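Non-structural protein 3 (Porcine deltacoronavirus, PDB 6LN0) probably binds ADP-ribose through its macro domain and, through its papain-like protease region, is likely to cleave the viral polyprotein. Local coordinates at residues 109-112 with 118-121; 37-42 with 86-91. All coordinates share one frame; numbering follows the deposited sequence.

Interaction 1 of 2, residues 109-112 with 118-121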
# COMPACT_ATOMS: atom_id res chain seq x y z
N SER A 109 -12.17 -15.72 32.83
CA SER A 109 -13.03 -16.38 33.78
C SER A 109 -14.50 -16.31 33.40
O SER A 109 -15.28 -17.18 33.81
CB SER A 109 -12.77 -15.75 35.15
OG SER A 109 -13.81 -16.04 36.05
N ILE A 110 -14.88 -15.33 32.59
CA ILE A 110 -16.28 -15.10 32.26
C ILE A 110 -16.68 -15.81 30.97
O ILE A 110 -17.72 -16.46 30.90
CB ILE A 110 -16.53 -13.57 32.14
CG1 ILE A 110 -16.53 -12.91 33.51
CG2 ILE A 110 -17.81 -13.27 31.34
CD1 ILE A 110 -16.47 -11.41 33.45
N LEU A 111 -15.86 -15.66 29.93
CA LEU A 111 -16.26 -15.99 28.56
C LEU A 111 -15.74 -17.38 28.25
O LEU A 111 -14.67 -17.56 27.67
CB LEU A 111 -15.74 -14.94 27.59
CG LEU A 111 -16.22 -13.53 27.93
CD1 LEU A 111 -15.11 -12.51 27.73
CD2 LEU A 111 -17.46 -13.17 27.12
N THR A 112 -16.52 -18.38 28.65
CA THR A 112 -16.10 -19.77 28.60
C THR A 112 -17.05 -20.66 27.82
O THR A 112 -16.64 -21.75 27.41
CB THR A 112 -15.96 -20.33 30.03
OG1 THR A 112 -17.25 -20.37 30.65
CG2 THR A 112 -15.03 -19.46 30.84
N VAL A 118 -23.67 -10.24 28.87
CA VAL A 118 -23.87 -8.82 29.09
C VAL A 118 -22.91 -8.43 30.19
O VAL A 118 -22.98 -8.98 31.30
CB VAL A 118 -25.32 -8.50 29.46
CG1 VAL A 118 -25.49 -7.04 29.71
CG2 VAL A 118 -26.25 -8.95 28.35
N ILE A 119 -21.98 -7.53 29.88
CA ILE A 119 -20.90 -7.29 30.82
C ILE A 119 -20.76 -5.80 31.10
O ILE A 119 -20.41 -5.02 30.20
CB ILE A 119 -19.57 -7.89 30.31
CG1 ILE A 119 -19.79 -9.29 29.74
CG2 ILE A 119 -18.54 -7.95 31.41
CD1 ILE A 119 -18.52 -10.11 29.63
N PRO A 120 -21.07 -5.35 32.32
CA PRO A 120 -20.54 -4.07 32.78
C PRO A 120 -19.02 -4.10 32.73
O PRO A 120 -18.39 -5.03 33.24
CB PRO A 120 -21.05 -3.97 34.22
CG PRO A 120 -21.52 -5.39 34.58
CD PRO A 120 -22.00 -5.95 33.29
N ILE A 121 -18.43 -3.07 32.12
CA ILE A 121 -16.97 -3.00 32.04
C ILE A 121 -16.40 -3.09 33.44
O ILE A 121 -16.87 -2.41 34.37
CB ILE A 121 -16.53 -1.72 31.32
CG1 ILE A 121 -17.04 -1.74 29.89
CG2 ILE A 121 -15.02 -1.57 31.36
CD1 ILE A 121 -17.14 -0.39 29.30

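Interaction 2 of 2, residues 37-42 with 86-91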
# COMPACT_ATOMS: atom_id res chain seq x y z
N ALA A 37 -16.16 -10.39 47.34
CA ALA A 37 -16.22 -11.76 47.84
C ALA A 37 -17.42 -12.00 48.75
O ALA A 37 -17.85 -13.16 48.88
CB ALA A 37 -14.94 -12.12 48.58
N GLN A 38 -17.97 -10.96 49.37
CA GLN A 38 -19.11 -11.09 50.27
C GLN A 38 -20.44 -10.81 49.59
O GLN A 38 -21.47 -10.78 50.27
CB GLN A 38 -18.96 -10.15 51.47
CG GLN A 38 -18.30 -10.79 52.66
CD GLN A 38 -16.79 -10.86 52.49
OE1 GLN A 38 -16.21 -10.12 51.68
NE2 GLN A 38 -16.15 -11.75 53.25
N LEU A 39 -20.44 -10.60 48.27
CA LEU A 39 -21.68 -10.42 47.49
C LEU A 39 -22.63 -9.43 48.15
O LEU A 39 -23.85 -9.49 47.98
CB LEU A 39 -22.37 -11.76 47.24
CG LEU A 39 -21.44 -12.84 46.68
CD1 LEU A 39 -21.97 -14.24 47.00
CD2 LEU A 39 -21.20 -12.64 45.19
N THR A 40 -22.08 -8.49 48.91
CA THR A 40 -22.90 -7.47 49.53
C THR A 40 -23.71 -6.68 48.52
O THR A 40 -24.70 -6.05 48.89
CB THR A 40 -22.01 -6.53 50.35
OG1 THR A 40 -21.34 -5.63 49.47
CG2 THR A 40 -20.97 -7.31 51.12
N ASN A 41 -23.34 -6.72 47.24
CA ASN A 41 -23.95 -5.87 46.22
C ASN A 41 -24.10 -4.44 46.71
O ASN A 41 -25.17 -3.83 46.63
CB ASN A 41 -25.29 -6.44 45.76
CG ASN A 41 -25.14 -7.68 44.92
OD1 ASN A 41 -24.58 -7.64 43.82
ND2 ASN A 41 -25.62 -8.80 45.44
N GLY A 42 -22.99 -3.90 47.23
CA GLY A 42 -22.92 -2.54 47.76
C GLY A 42 -23.39 -1.45 46.82
O GLY A 42 -24.31 -0.70 47.14
N ILE A 86 -27.02 -15.32 36.38
CA ILE A 86 -26.15 -14.25 36.83
C ILE A 86 -24.82 -14.86 37.22
O ILE A 86 -24.77 -15.82 37.99
CB ILE A 86 -26.77 -13.49 38.02
CG1 ILE A 86 -27.98 -12.69 37.56
CG2 ILE A 86 -25.75 -12.55 38.68
CD1 ILE A 86 -28.93 -12.29 38.68
N LEU A 87 -23.74 -14.31 36.70
CA LEU A 87 -22.40 -14.81 36.95
C LEU A 87 -21.65 -13.77 37.77
O LEU A 87 -21.67 -12.58 37.43
CB LEU A 87 -21.70 -15.11 35.62
CG LEU A 87 -20.25 -15.60 35.57
CD1 LEU A 87 -20.04 -16.78 36.48
CD2 LEU A 87 -19.87 -15.95 34.11
N HIS A 88 -21.01 -14.20 38.85
CA HIS A 88 -20.36 -13.30 39.79
C HIS A 88 -18.86 -13.49 39.69
O HIS A 88 -18.37 -14.62 39.82
CB HIS A 88 -20.79 -13.56 41.24
CG HIS A 88 -22.26 -13.47 41.46
ND1 HIS A 88 -23.13 -14.44 41.03
CD2 HIS A 88 -23.02 -12.52 42.05
CE1 HIS A 88 -24.37 -14.10 41.35
NE2 HIS A 88 -24.33 -12.93 41.97
N VAL A 89 -18.13 -12.39 39.53
CA VAL A 89 -16.68 -12.40 39.52
C VAL A 89 -16.14 -11.19 40.26
O VAL A 89 -16.74 -10.10 40.23
CB VAL A 89 -16.13 -12.45 38.09
CG1 VAL A 89 -16.33 -13.83 37.55
CG2 VAL A 89 -16.86 -11.42 37.24
N VAL A 90 -14.99 -11.37 40.91
CA VAL A 90 -14.38 -10.34 41.74
C VAL A 90 -13.30 -9.62 40.94
O VAL A 90 -12.20 -10.16 40.75
CB VAL A 90 -13.80 -10.96 43.02
CG1 VAL A 90 -13.26 -9.88 43.95
CG2 VAL A 90 -14.86 -11.78 43.72
N PRO A 91 -13.57 -8.42 40.43
CA PRO A 91 -12.53 -7.68 39.71
C PRO A 91 -11.34 -7.43 40.63
O PRO A 91 -11.49 -7.35 41.86
CB PRO A 91 -13.22 -6.38 39.31
CG PRO A 91 -14.69 -6.65 39.41
CD PRO A 91 -14.84 -7.67 40.49

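Interaction 1 of 2, residues 109-112 with 118-121
A beta-alpha-beta connection of the macro domain turns back to its sheet here: Ile110 and Leu111, where helix 99-110 gives way to a loop, lie on Ile119 of strand 117-120. The contact is wholly apolar and buried, with all the touching done by methyl groups. CD1 of Ile119 is the shared point, reaching toward the helix end because CG1 stands beside the backbone N (chi1 -44°). It meets Ile110 CG2 at 3.7 Å, the two side chains lying alongside and running opposite ways, and Leu111 CD2 at 4.1 Å from a more slanting approach. A long, branched residue suits the strand, since the CA atoms of Ile110 and Ile119 are still 9.2 Å apart. Leu111 sits at the centre of an inverse gamma turn, marked by a weak bond from Thr112 N to Ile110 O (3.2 Å), by which the chain leaves the helix while the leucine stays in the core. Val32 of strand 29-34 touches both isoleucines, and Phe138 of helix 131-141 touches Leu111. Such aliphatic packing of a crossover helix against the parallel strands of a central sheet is characteristic of the three-layer alpha/beta/alpha macro domain fold.

Interaction 2 of 2, residues 37-42 with 86-91
Ala37 to Leu39 run roughly against His88 to Val90 before the loop swings off across the strand, with CA atoms 6.5 Å apart at Ala37 and Val90 but 8.3 Å at Leu39 and His88, and no hydrogen bond joins the two segments. Side chains span the wider gap. The leucine side chain stands roughly perpendicular to that of the histidine, and CD2 of Leu39 lies 3.6 Å from the ring carbon His88 CD2 and 4.0 Å from His88 CG, meeting the ring obliquely. The contact thus uses ring carbons of the imidazole and leaves both nitrogens for other partners: ND1 bonds to Leu71 O, which can only accept, and NE2 bonds to Tyr57 OH. Fixed at both nitrogens, the buried ring has little freedom to rotate. Leu39 also packs on Cys61 and Val64 of helix 55-64, so an aliphatic side chain suits this buried spot between strand and helix. At the narrower end, Val90 CG2 packs on the loop backbone, 4.1 Å from Ala37 N, while the alanine methyl stands to one side. Leu39 and Asn41 both have left-handed backbone angles, common for asparagine but less so for leucine, whose side chain is nonetheless buried. Asn41 bonds through OD1 to Asn33 ND2 and through ND2 to Gln58 OE1. The loop follows an Asn-Pro-Ala-Asn sequence and leads through Asn41 and Gly42 into a run of glycines, a pattern typical of macro domains; in relatives the corresponding loop helps bind ADP-ribose, and this one probably does too.

In the fold
From the N terminus, the chain leaves strand 29-34 for the loop 37-42, passes through helices 44-53 and 55-64 and strand 71-74, and returns along strand 83-89, where interaction 2 closes this long excursion. It then climbs helix 99-110, and interaction 1 closes the short turn into strand 117-120. The two are in series, neither nested nor crossed, with centres about 13 Å apart. Val89 joins them: its side chain points away from the loop 37-42, and its methyl groups pack on Ser109 and Ile110. One contact ties the loop after strand 29-34 to strand 83-89; the other joins the end of helix 99-110 to strand 117-120 of the same sheet.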